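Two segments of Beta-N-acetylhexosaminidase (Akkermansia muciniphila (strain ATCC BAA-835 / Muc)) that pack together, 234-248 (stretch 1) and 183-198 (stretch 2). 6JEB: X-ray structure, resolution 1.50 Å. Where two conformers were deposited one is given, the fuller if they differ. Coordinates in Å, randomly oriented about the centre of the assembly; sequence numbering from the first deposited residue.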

ATOM      1  N   LYS A 234      18.132  -6.493  20.022  1.00 16.02           N
ATOM      2  CA  LYS A 234      18.440  -7.816  19.495  0.80 15.99           C
ATOM      3  C   LYS A 234      17.262  -8.365  18.701  1.00 14.20           C
ATOM      4  O   LYS A 234      17.450  -8.975  17.639  1.00 15.52           O
ATOM      5  CB  LYS A 234      18.814  -8.770  20.627  0.80 18.31           C
ATOM      6  CG  LYS A 234      19.292 -10.131  20.142  0.80 24.79           C
ATOM      7  CD  LYS A 234      19.890 -10.943  21.269  0.80 31.85           C
ATOM      8  CE  LYS A 234      20.405 -12.294  20.769  0.80 35.83           C
ATOM      9  NZ  LYS A 234      20.756 -13.208  21.885  0.80 39.76           N
ATOM     10  N   PHE A 235      16.042  -8.137  19.190  1.00 13.82           N
ATOM     11  CA  PHE A 235      14.854  -8.610  18.486  1.00 13.54           C
ATOM     12  C   PHE A 235      14.728  -7.942  17.124  1.00 14.29           C
ATOM     13  O   PHE A 235      14.580  -8.616  16.100  1.00 14.42           O
ATOM     14  CB  PHE A 235      13.607  -8.335  19.332  1.00 13.57           C
ATOM     15  CG  PHE A 235      12.311  -8.613  18.616  1.00 12.99           C
ATOM     16  CD1 PHE A 235      11.947  -9.914  18.294  1.00 14.46           C
ATOM     17  CD2 PHE A 235      11.450  -7.578  18.289  1.00 13.55           C
ATOM     18  CE1 PHE A 235      10.749 -10.178  17.644  1.00 14.36           C
ATOM     19  CE2 PHE A 235      10.237  -7.833  17.642  1.00 13.78           C
ATOM     20  CZ  PHE A 235       9.889  -9.130  17.319  1.00 14.33           C
ATOM     21  N   TYR A 236      14.783  -6.608  17.086  1.00 14.30           N
ATOM     22  CA  TYR A 236      14.598  -5.945  15.796  1.00 13.50           C
ATOM     23  C   TYR A 236      15.737  -6.245  14.830  1.00 14.46           C
ATOM     24  O   TYR A 236      15.504  -6.315  13.619  1.00 14.90           O
ATOM     25  CB  TYR A 236      14.361  -4.446  15.974  1.00 14.02           C
ATOM     26  CG  TYR A 236      12.966  -4.132  16.473  1.00 14.01           C
ATOM     27  CD1 TYR A 236      11.840  -4.653  15.843  1.00 15.56           C
ATOM     28  CD2 TYR A 236      12.774  -3.315  17.574  1.00 16.04           C
ATOM     29  CE1 TYR A 236      10.564  -4.364  16.299  1.00 14.71           C
ATOM     30  CE2 TYR A 236      11.510  -3.021  18.037  1.00 17.74           C
ATOM     31  CZ  TYR A 236      10.404  -3.546  17.393  1.00 14.31           C
ATOM     32  OH  TYR A 236       9.136  -3.253  17.852  1.00 16.31           O
ATOM     33  N   ALA A 237      16.964  -6.434  15.328  1.00 14.60           N
ATOM     34  CA  ALA A 237      18.037  -6.874  14.438  1.00 14.75           C
ATOM     35  C   ALA A 237      17.698  -8.218  13.806  1.00 15.76           C
ATOM     36  O   ALA A 237      17.928  -8.424  12.608  1.00 16.46           O
ATOM     37  CB  ALA A 237      19.375  -6.941  15.185  1.00 16.24           C
ATOM     38  N   SER A 238      17.123  -9.138  14.592  1.00 16.10           N
ATOM     39  CA  SER A 238      16.719 -10.431  14.043  1.00 14.95           C
ATOM     40  C   SER A 238      15.588 -10.272  13.043  1.00 13.99           C
ATOM     41  O   SER A 238      15.584 -10.932  11.998  1.00 15.44           O
ATOM     42  CB  SER A 238      16.285 -11.374  15.162  1.00 17.22           C
ATOM     43  OG  SER A 238      17.344 -11.600  16.069  1.00 22.00           O
ATOM     44  N   VAL A 239      14.601  -9.429  13.366  1.00 13.68           N
ATOM     45  CA  VAL A 239      13.513  -9.153  12.430  1.00 13.41           C
ATOM     46  C   VAL A 239      14.075  -8.634  11.115  1.00 13.68           C
ATOM     47  O   VAL A 239      13.730  -9.120  10.031  1.00 13.93           O
ATOM     48  CB  VAL A 239      12.515  -8.155  13.044  1.00 13.24           C
ATOM     49  CG1 VAL A 239      11.490  -7.717  11.997  1.00 14.49           C
ATOM     50  CG2 VAL A 239      11.828  -8.764  14.254  1.00 13.93           C
ATOM     51  N   PHE A 240      14.953  -7.632  11.194  1.00 14.18           N
ATOM     52  CA  PHE A 240      15.476  -7.016   9.980  1.00 14.44           C
ATOM     53  C   PHE A 240      16.337  -7.985   9.179  1.00 13.68           C
ATOM     54  O   PHE A 240      16.367  -7.900   7.946  1.00 15.04           O
ATOM     55  CB  PHE A 240      16.259  -5.745  10.317  1.00 14.35           C
ATOM     56  CG  PHE A 240      15.437  -4.666  10.977  1.00 14.30           C
ATOM     57  CD1 PHE A 240      14.053  -4.657  10.898  1.00 15.05           C
ATOM     58  CD2 PHE A 240      16.068  -3.653  11.689  1.00 15.78           C
ATOM     59  CE1 PHE A 240      13.310  -3.651  11.514  1.00 15.71           C
ATOM     60  CE2 PHE A 240      15.339  -2.647  12.307  1.00 15.53           C
ATOM     61  CZ  PHE A 240      13.954  -2.645  12.221  1.00 15.68           C
ATOM     62  N   ASN A 241      17.055  -8.893   9.850  1.00 14.45           N
ATOM     63  CA  ASN A 241      17.812  -9.908   9.122  0.50 15.11           C
ATOM     64  C   ASN A 241      16.885 -10.813   8.316  1.00 15.30           C
ATOM     65  O   ASN A 241      17.193 -11.166   7.170  1.00 15.78           O
ATOM     66  CB  ASN A 241      18.683 -10.718  10.086  0.50 17.74           C
ATOM     67  CG  ASN A 241      19.889  -9.937  10.580  0.50 21.77           C
ATOM     68  OD1 ASN A 241      20.328  -8.979   9.940  0.50 25.29           O
ATOM     69  ND2 ASN A 241      20.437 -10.349  11.719  0.50 22.45           N
ATOM     70  N   GLU A 242      15.738 -11.191   8.891  1.00 14.89           N
ATOM     71  CA  GLU A 242      14.770 -11.973   8.125  1.00 14.80           C
ATOM     72  C   GLU A 242      14.253 -11.180   6.938  1.00 14.42           C
ATOM     73  O   GLU A 242      14.108 -11.719   5.835  1.00 15.83           O
ATOM     74  CB  GLU A 242      13.591 -12.397   9.001  1.00 15.77           C
ATOM     75  CG  GLU A 242      13.965 -13.391  10.054  1.00 17.83           C
ATOM     76  CD  GLU A 242      14.675 -14.591   9.464  1.00 19.15           C
ATOM     77  OE1 GLU A 242      14.059 -15.290   8.627  1.00 19.02           O
ATOM     78  OE2 GLU A 242      15.844 -14.823   9.832  1.00 21.52           O
ATOM     79  N   LEU A 243      13.964  -9.893   7.146  1.00 13.60           N
ATOM     80  CA  LEU A 243      13.473  -9.075   6.044  1.00 14.09           C
ATOM     81  C   LEU A 243      14.519  -8.950   4.945  1.00 12.99           C
ATOM     82  O   LEU A 243      14.175  -8.925   3.759  1.00 13.91           O
ATOM     83  CB  LEU A 243      13.050  -7.701   6.555  1.00 13.14           C
ATOM     84  CG  LEU A 243      11.918  -7.687   7.592  1.00 12.66           C
ATOM     85  CD1 LEU A 243      11.548  -6.249   7.953  1.00 14.01           C
ATOM     86  CD2 LEU A 243      10.698  -8.467   7.098  1.00 14.70           C
ATOM     87  N   LYS A 244      15.801  -8.873   5.320  1.00 14.88           N
ATOM     88  CA  LYS A 244      16.871  -8.830   4.323  1.00 15.53           C
ATOM     89  C   LYS A 244      16.872 -10.094   3.468  1.00 16.20           C
ATOM     90  O   LYS A 244      17.055 -10.032   2.242  1.00 17.10           O
ATOM     91  CB  LYS A 244      18.222  -8.647   5.026  1.00 18.44           C
ATOM     92  CG  LYS A 244      19.424  -8.655   4.098  1.00 21.31           C
ATOM     93  CD  LYS A 244      19.471  -7.421   3.234  1.00 27.33           C
ATOM     94  CE  LYS A 244      20.728  -7.410   2.361  1.00 31.56           C
ATOM     95  NZ  LYS A 244      20.865  -6.160   1.560  1.00 34.86           N
ATOM     96  N   ASP A 245      16.659 -11.249   4.100  1.00 16.74           N
ATOM     97  CA  ASP A 245      16.644 -12.496   3.350  0.50 17.13           C
ATOM     98  C   ASP A 245      15.417 -12.596   2.449  1.00 17.10           C
ATOM     99  O   ASP A 245      15.522 -13.085   1.317  1.00 17.97           O
ATOM    100  CB  ASP A 245      16.713 -13.679   4.314  0.50 17.92           C
ATOM    101  CG  ASP A 245      16.936 -14.987   3.604  0.50 23.17           C
ATOM    102  OD1 ASP A 245      17.871 -15.063   2.782  0.50 27.26           O
ATOM    103  OD2 ASP A 245      16.188 -15.941   3.871  0.50 26.26           O
ATOM    104  N   ILE A 246      14.261 -12.137   2.919  1.00 15.59           N
ATOM    105  CA  ILE A 246      12.993 -12.385   2.232  1.00 14.73           C
ATOM    106  C   ILE A 246      12.691 -11.328   1.189  1.00 14.07           C
ATOM    107  O   ILE A 246      12.226 -11.648   0.090  1.00 15.82           O
ATOM    108  CB  ILE A 246      11.845 -12.487   3.255  1.00 15.24           C
ATOM    109  CG1 ILE A 246      12.057 -13.674   4.192  1.00 15.44           C
ATOM    110  CG2 ILE A 246      10.491 -12.584   2.533  1.00 14.96           C
ATOM    111  CD1 ILE A 246      11.149 -13.620   5.417  1.00 15.62           C
ATOM    112  N   PHE A 247      12.886 -10.058   1.539  1.00 13.60           N
ATOM    113  CA  PHE A 247      12.332  -8.955   0.760  1.00 13.88           C
ATOM    114  C   PHE A 247      13.451  -8.188   0.080  1.00 15.07           C
ATOM    115  O   PHE A 247      14.074  -7.316   0.702  1.00 15.89           O
ATOM    116  CB  PHE A 247      11.517  -8.027   1.668  1.00 14.09           C
ATOM    117  CG  PHE A 247      10.301  -8.684   2.257  1.00 13.09           C
ATOM    118  CD1 PHE A 247       9.170  -8.912   1.479  1.00 14.43           C
ATOM    119  CD2 PHE A 247      10.288  -9.093   3.585  1.00 13.24           C
ATOM    120  CE1 PHE A 247       8.038  -9.526   2.017  1.00 14.84           C
ATOM    121  CE2 PHE A 247       9.161  -9.702   4.140  1.00 13.69           C
ATOM    122  CZ  PHE A 247       8.033  -9.922   3.350  1.00 14.35           C
ATOM    123  N   PRO A 248      13.718  -8.450  -1.202  1.00 15.11           N
ATOM    124  CA  PRO A 248      14.849  -7.799  -1.880  1.00 15.67           C
ATOM    125  C   PRO A 248      14.649  -6.316  -2.146  1.00 15.86           C
ATOM    126  O   PRO A 248      15.600  -5.667  -2.594  1.00 18.55           O
ATOM    127  CB  PRO A 248      14.967  -8.584  -3.193  1.00 16.88           C
ATOM    128  CG  PRO A 248      13.580  -9.083  -3.438  1.00 17.33           C
ATOM    129  CD  PRO A 248      13.033  -9.418  -2.076  1.00 16.37           C
TER
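Stretch 2 (183-198) DVIPEIDMPGHNQALH

Stretch 2 runs antiparallel to the helical part of stretch 1 (234-246, continuing from earlier in the chain): it enters as a strand from Asp183, with Val184 beside Phe247, passes Val239 at Ile188, continues through a loop with a cis peptide bond before Pro191, and begins its own helix at Gln195, which brings Leu197 beside Phe235. The nearest CA atoms draw apart along this path, from 6.7 Å between Phe247 and Val184 to 8.5 Å between Val239 and Ile188 and 10.9 Å between Phe235 and Leu197.

Alternation along the extended segment sends Val184, Pro186, Ile188 and Met190 toward the helix and Ile185, Glu187 and Asp189 away. Aliphatic packing fills the centre, with Ile188 CG1 3.7 Å from Leu243 CD1 and 3.8 Å from Val239 CG1, and Pro186 CB 4.0 Å from Leu243 CD2.

Other contacts involve aromatic rings. Pro186 lies over one face of Phe247, with Pro186 CG 3.7 Å from Phe247 CD2, while Val184 CG1 approaches Phe247 CE1 at 3.6 Å. Met190 covers a face of Tyr236, with Met190 CE 3.4 Å from Tyr236 CE1, and the same Met190 CE reaches the edge of Phe240, 3.9 Å from Phe240 CZ. At the far end, Leu197 CD1 meets Phe235 CZ at 3.7 Å.

No direct hydrogen bond joins the stretches; instead, a water accepts from Tyr236 OH (2.7 Å) and donates to Asp189 O and Asn194 OD1 (both 2.8 Å).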

ATOM      1  N   ASP A 183       7.130  -4.449  -6.435  1.00 12.66           N
ATOM      2  CA  ASP A 183       8.051  -4.593  -5.313  1.00 12.68           C
ATOM      3  C   ASP A 183       7.248  -4.715  -4.027  1.00 12.65           C
ATOM      4  O   ASP A 183       6.229  -4.043  -3.860  1.00 13.28           O
ATOM      5  CB  ASP A 183       8.950  -3.358  -5.164  1.00 15.42           C
ATOM      6  CG  ASP A 183       9.972  -3.216  -6.279  1.00 20.88           C
ATOM      7  OD1 ASP A 183      10.117  -4.133  -7.117  1.00 23.13           O
ATOM      8  OD2 ASP A 183      10.642  -2.160  -6.306  1.00 24.21           O
ATOM      9  N   VAL A 184       7.728  -5.549  -3.103  1.00 12.61           N
ATOM     10  CA  VAL A 184       7.017  -5.806  -1.856  1.00 13.30           C
ATOM     11  C   VAL A 184       7.705  -5.071  -0.718  1.00 12.17           C
ATOM     12  O   VAL A 184       8.930  -5.176  -0.540  1.00 13.58           O
ATOM     13  CB  VAL A 184       6.911  -7.312  -1.566  1.00 12.28           C
ATOM     14  CG1 VAL A 184       6.125  -7.543  -0.274  1.00 14.03           C
ATOM     15  CG2 VAL A 184       6.234  -8.016  -2.729  1.00 13.58           C
ATOM     16  N   ILE A 185       6.918  -4.336   0.061  1.00 11.61           N
ATOM     17  CA  ILE A 185       7.426  -3.494   1.140  1.00 12.75           C
ATOM     18  C   ILE A 185       6.874  -4.018   2.461  1.00 12.84           C
ATOM     19  O   ILE A 185       5.680  -3.830   2.738  1.00 12.52           O
ATOM     20  CB  ILE A 185       6.956  -2.041   0.955  1.00 14.86           C
ATOM     21  CG1 ILE A 185       7.182  -1.548  -0.487  1.00 17.42           C
ATOM     22  CG2 ILE A 185       7.604  -1.138   2.003  1.00 15.84           C
ATOM     23  CD1 ILE A 185       8.624  -1.589  -0.941  1.00 18.76           C
ATOM     24  N   PRO A 186       7.683  -4.652   3.306  1.00 11.49           N
ATOM     25  CA  PRO A 186       7.181  -5.101   4.616  1.00 11.77           C
ATOM     26  C   PRO A 186       7.134  -3.945   5.608  1.00 12.11           C
ATOM     27  O   PRO A 186       7.998  -3.061   5.602  1.00 13.51           O
ATOM     28  CB  PRO A 186       8.234  -6.127   5.053  1.00 12.42           C
ATOM     29  CG  PRO A 186       9.535  -5.565   4.436  1.00 12.68           C
ATOM     30  CD  PRO A 186       9.105  -4.995   3.088  1.00 11.83           C
ATOM     31  N   GLU A 187       6.118  -3.954   6.477  1.00 11.38           N
ATOM     32  CA  GLU A 187       6.029  -2.987   7.569  1.00 11.61           C
ATOM     33  C   GLU A 187       6.082  -3.712   8.905  1.00 11.85           C
ATOM     34  O   GLU A 187       5.271  -4.614   9.162  1.00 12.37           O
ATOM     35  CB  GLU A 187       4.764  -2.123   7.508  1.00 11.37           C
ATOM     36  CG  GLU A 187       4.691  -1.108   8.652  1.00 11.42           C
ATOM     37  CD  GLU A 187       3.390  -0.334   8.688  1.00 12.82           C
ATOM     38  OE1 GLU A 187       2.602  -0.414   7.714  1.00 13.19           O
ATOM     39  OE2 GLU A 187       3.153   0.360   9.699  1.00 13.35           O
ATOM     40  N   ILE A 188       7.039  -3.318   9.736  1.00 11.46           N
ATOM     41  CA  ILE A 188       7.108  -3.713  11.140  1.00 12.58           C
ATOM     42  C   ILE A 188       6.793  -2.448  11.924  1.00 12.25           C
ATOM     43  O   ILE A 188       7.655  -1.575  12.087  1.00 13.20           O
ATOM     44  CB  ILE A 188       8.485  -4.274  11.516  1.00 12.55           C
ATOM     45  CG1 ILE A 188       8.956  -5.324  10.498  1.00 14.28           C
ATOM     46  CG2 ILE A 188       8.465  -4.837  12.942  1.00 15.58           C
ATOM     47  CD1 ILE A 188       8.058  -6.548  10.381  1.00 16.35           C
ATOM     48  N   ASP A 189       5.552  -2.317  12.387  1.00 12.08           N
ATOM     49  CA  ASP A 189       5.120  -1.060  12.988  1.00 12.07           C
ATOM     50  C   ASP A 189       5.732  -0.915  14.388  1.00 11.51           C
ATOM     51  O   ASP A 189       5.640  -1.823  15.224  1.00 12.69           O
ATOM     52  CB  ASP A 189       3.588  -1.012  13.019  1.00 13.37           C
ATOM     53  CG  ASP A 189       3.033   0.393  13.213  1.00 13.58           C
ATOM     54  OD1 ASP A 189       3.761   1.270  13.727  1.00 14.46           O
ATOM     55  OD2 ASP A 189       1.842   0.606  12.859  1.00 12.75           O
ATOM     56  N   MET A 190       6.393   0.214  14.632  1.00 12.24           N
ATOM     57  CA  MET A 190       7.030   0.481  15.914  1.00 11.95           C
ATOM     58  C   MET A 190       7.090   1.989  16.104  1.00 12.94           C
ATOM     59  O   MET A 190       7.075   2.738  15.123  1.00 14.73           O
ATOM     60  CB  MET A 190       8.448  -0.101  15.935  1.00 12.79           C
ATOM     61  CG  MET A 190       9.323   0.416  14.812  1.00 15.13           C
ATOM     62  SD  MET A 190      10.925  -0.402  14.755  1.00 19.70           S
ATOM     63  CE  MET A 190      10.501  -1.917  13.940  1.00 19.83           C
ATOM     64  N   PRO A 191       7.164   2.472  17.359  1.00 13.23           N
ATOM     65  CA  PRO A 191       7.228   1.694  18.599  1.00 13.38           C
ATOM     66  C   PRO A 191       5.860   1.276  19.140  1.00 12.97           C
ATOM     67  O   PRO A 191       5.814   0.474  20.077  1.00 13.53           O
ATOM     68  CB  PRO A 191       7.918   2.660  19.567  1.00 14.44           C
ATOM     69  CG  PRO A 191       7.440   4.025  19.120  1.00 15.79           C
ATOM     70  CD  PRO A 191       7.325   3.919  17.604  1.00 13.93           C
ATOM     71  N   GLY A 192       4.778   1.804  18.573  1.00 13.34           N
ATOM     72  CA  GLY A 192       3.434   1.486  19.001  1.00 13.58           C
ATOM     73  C   GLY A 192       2.769   0.455  18.117  1.00 13.07           C
ATOM     74  O   GLY A 192       3.425  -0.302  17.390  1.00 14.05           O
ATOM     75  N   HIS A 193       1.437   0.427  18.173  1.00 11.65           N
ATOM     76  CA  HIS A 193       0.653  -0.600  17.490  1.00 11.72           C
ATOM     77  C   HIS A 193       1.228  -1.987  17.766  1.00 12.31           C
ATOM     78  O   HIS A 193       1.358  -2.832  16.875  1.00 12.65           O
ATOM     79  CB  HIS A 193       0.524  -0.306  15.990  1.00 12.65           C
ATOM     80  CG  HIS A 193      -0.566   0.671  15.673  1.00 12.36           C
ATOM     81  ND1 HIS A 193      -1.883   0.285  15.531  1.00 12.86           N
ATOM     82  CD2 HIS A 193      -0.546   2.017  15.504  1.00 13.36           C
ATOM     83  CE1 HIS A 193      -2.625   1.347  15.266  1.00 14.27           C
ATOM     84  NE2 HIS A 193      -1.839   2.413  15.246  1.00 14.40           N
ATOM     85  N   ASN A 194       1.540  -2.225  19.042  1.00 12.13           N
ATOM     86  CA  ASN A 194       2.372  -3.353  19.440  1.00 12.28           C
ATOM     87  C   ASN A 194       1.717  -4.226  20.505  1.00 12.48           C
ATOM     88  O   ASN A 194       2.425  -4.925  21.239  1.00 13.47           O
ATOM     89  CB  ASN A 194       3.748  -2.868  19.916  1.00 12.86           C
ATOM     90  CG  ASN A 194       4.835  -3.097  18.882  1.00 12.54           C
ATOM     91  OD1 ASN A 194       4.786  -4.061  18.115  1.00 13.48           O
ATOM     92  ND2 ASN A 194       5.838  -2.228  18.873  1.00 14.59           N
ATOM     93  N   GLN A 195       0.384  -4.227  20.605  1.00 11.91           N
ATOM     94  CA  GLN A 195      -0.233  -5.054  21.643  1.00 12.29           C
ATOM     95  C   GLN A 195       0.048  -6.537  21.423  1.00 12.44           C
ATOM     96  O   GLN A 195       0.221  -7.285  22.392  1.00 13.76           O
ATOM     97  CB  GLN A 195      -1.730  -4.791  21.775  1.00 13.44           C
ATOM     98  CG  GLN A 195      -2.333  -5.527  22.976  1.00 14.37           C
ATOM     99  CD  GLN A 195      -3.707  -5.026  23.343  1.00 15.06           C
ATOM    100  OE1 GLN A 195      -4.018  -3.846  23.146  1.00 15.34           O
ATOM    101  NE2 GLN A 195      -4.547  -5.917  23.876  1.00 15.17           N
ATOM    102  N   ALA A 196       0.105  -6.986  20.164  1.00 11.76           N
ATOM    103  CA  ALA A 196       0.375  -8.400  19.916  1.00 11.39           C
ATOM    104  C   ALA A 196       1.789  -8.765  20.356  1.00 12.09           C
ATOM    105  O   ALA A 196       2.002  -9.804  21.003  1.00 12.56           O
ATOM    106  CB  ALA A 196       0.129  -8.750  18.445  1.00 12.26           C
ATOM    107  N   LEU A 197       2.762  -7.903  20.047  1.00 11.76           N
ATOM    108  CA  LEU A 197       4.125  -8.126  20.512  1.00 11.82           C
ATOM    109  C   LEU A 197       4.198  -8.126  22.037  1.00 11.76           C
ATOM    110  O   LEU A 197       4.934  -8.927  22.630  1.00 13.31           O
ATOM    111  CB  LEU A 197       5.061  -7.069  19.911  1.00 11.60           C
ATOM    112  CG  LEU A 197       6.553  -7.201  20.243  1.00 10.87           C
ATOM    113  CD1 LEU A 197       7.116  -8.535  19.763  1.00 11.86           C
ATOM    114  CD2 LEU A 197       7.344  -6.022  19.662  1.00 13.80           C
ATOM    115  N   HIS A 198       3.431  -7.246  22.694  1.00 12.09           N
ATOM    116  CA  HIS A 198       3.418  -7.214  24.157  1.00 13.34           C
ATOM    117  C   HIS A 198       2.837  -8.499  24.731  1.00 12.94           C
ATOM    118  O   HIS A 198       3.332  -9.012  25.741  1.00 14.60           O
ATOM    119  CB  HIS A 198       2.651  -5.979  24.653  1.00 13.76           C
ATOM    120  CG  HIS A 198       2.843  -5.682  26.112  1.00 15.06           C
ATOM    121  ND1 HIS A 198       3.090  -4.409  26.582  1.00 15.68           N
ATOM    122  CD2 HIS A 198       2.815  -6.486  27.203  1.00 16.07           C
ATOM    123  CE1 HIS A 198       3.216  -4.443  27.898  1.00 15.69           C
ATOM    124  NE2 HIS A 198       3.057  -5.692  28.300  1.00 16.49           N
TER
HETATM  125  O   HOH W   1       6.969  -3.936  16.442  1.00 14.53           O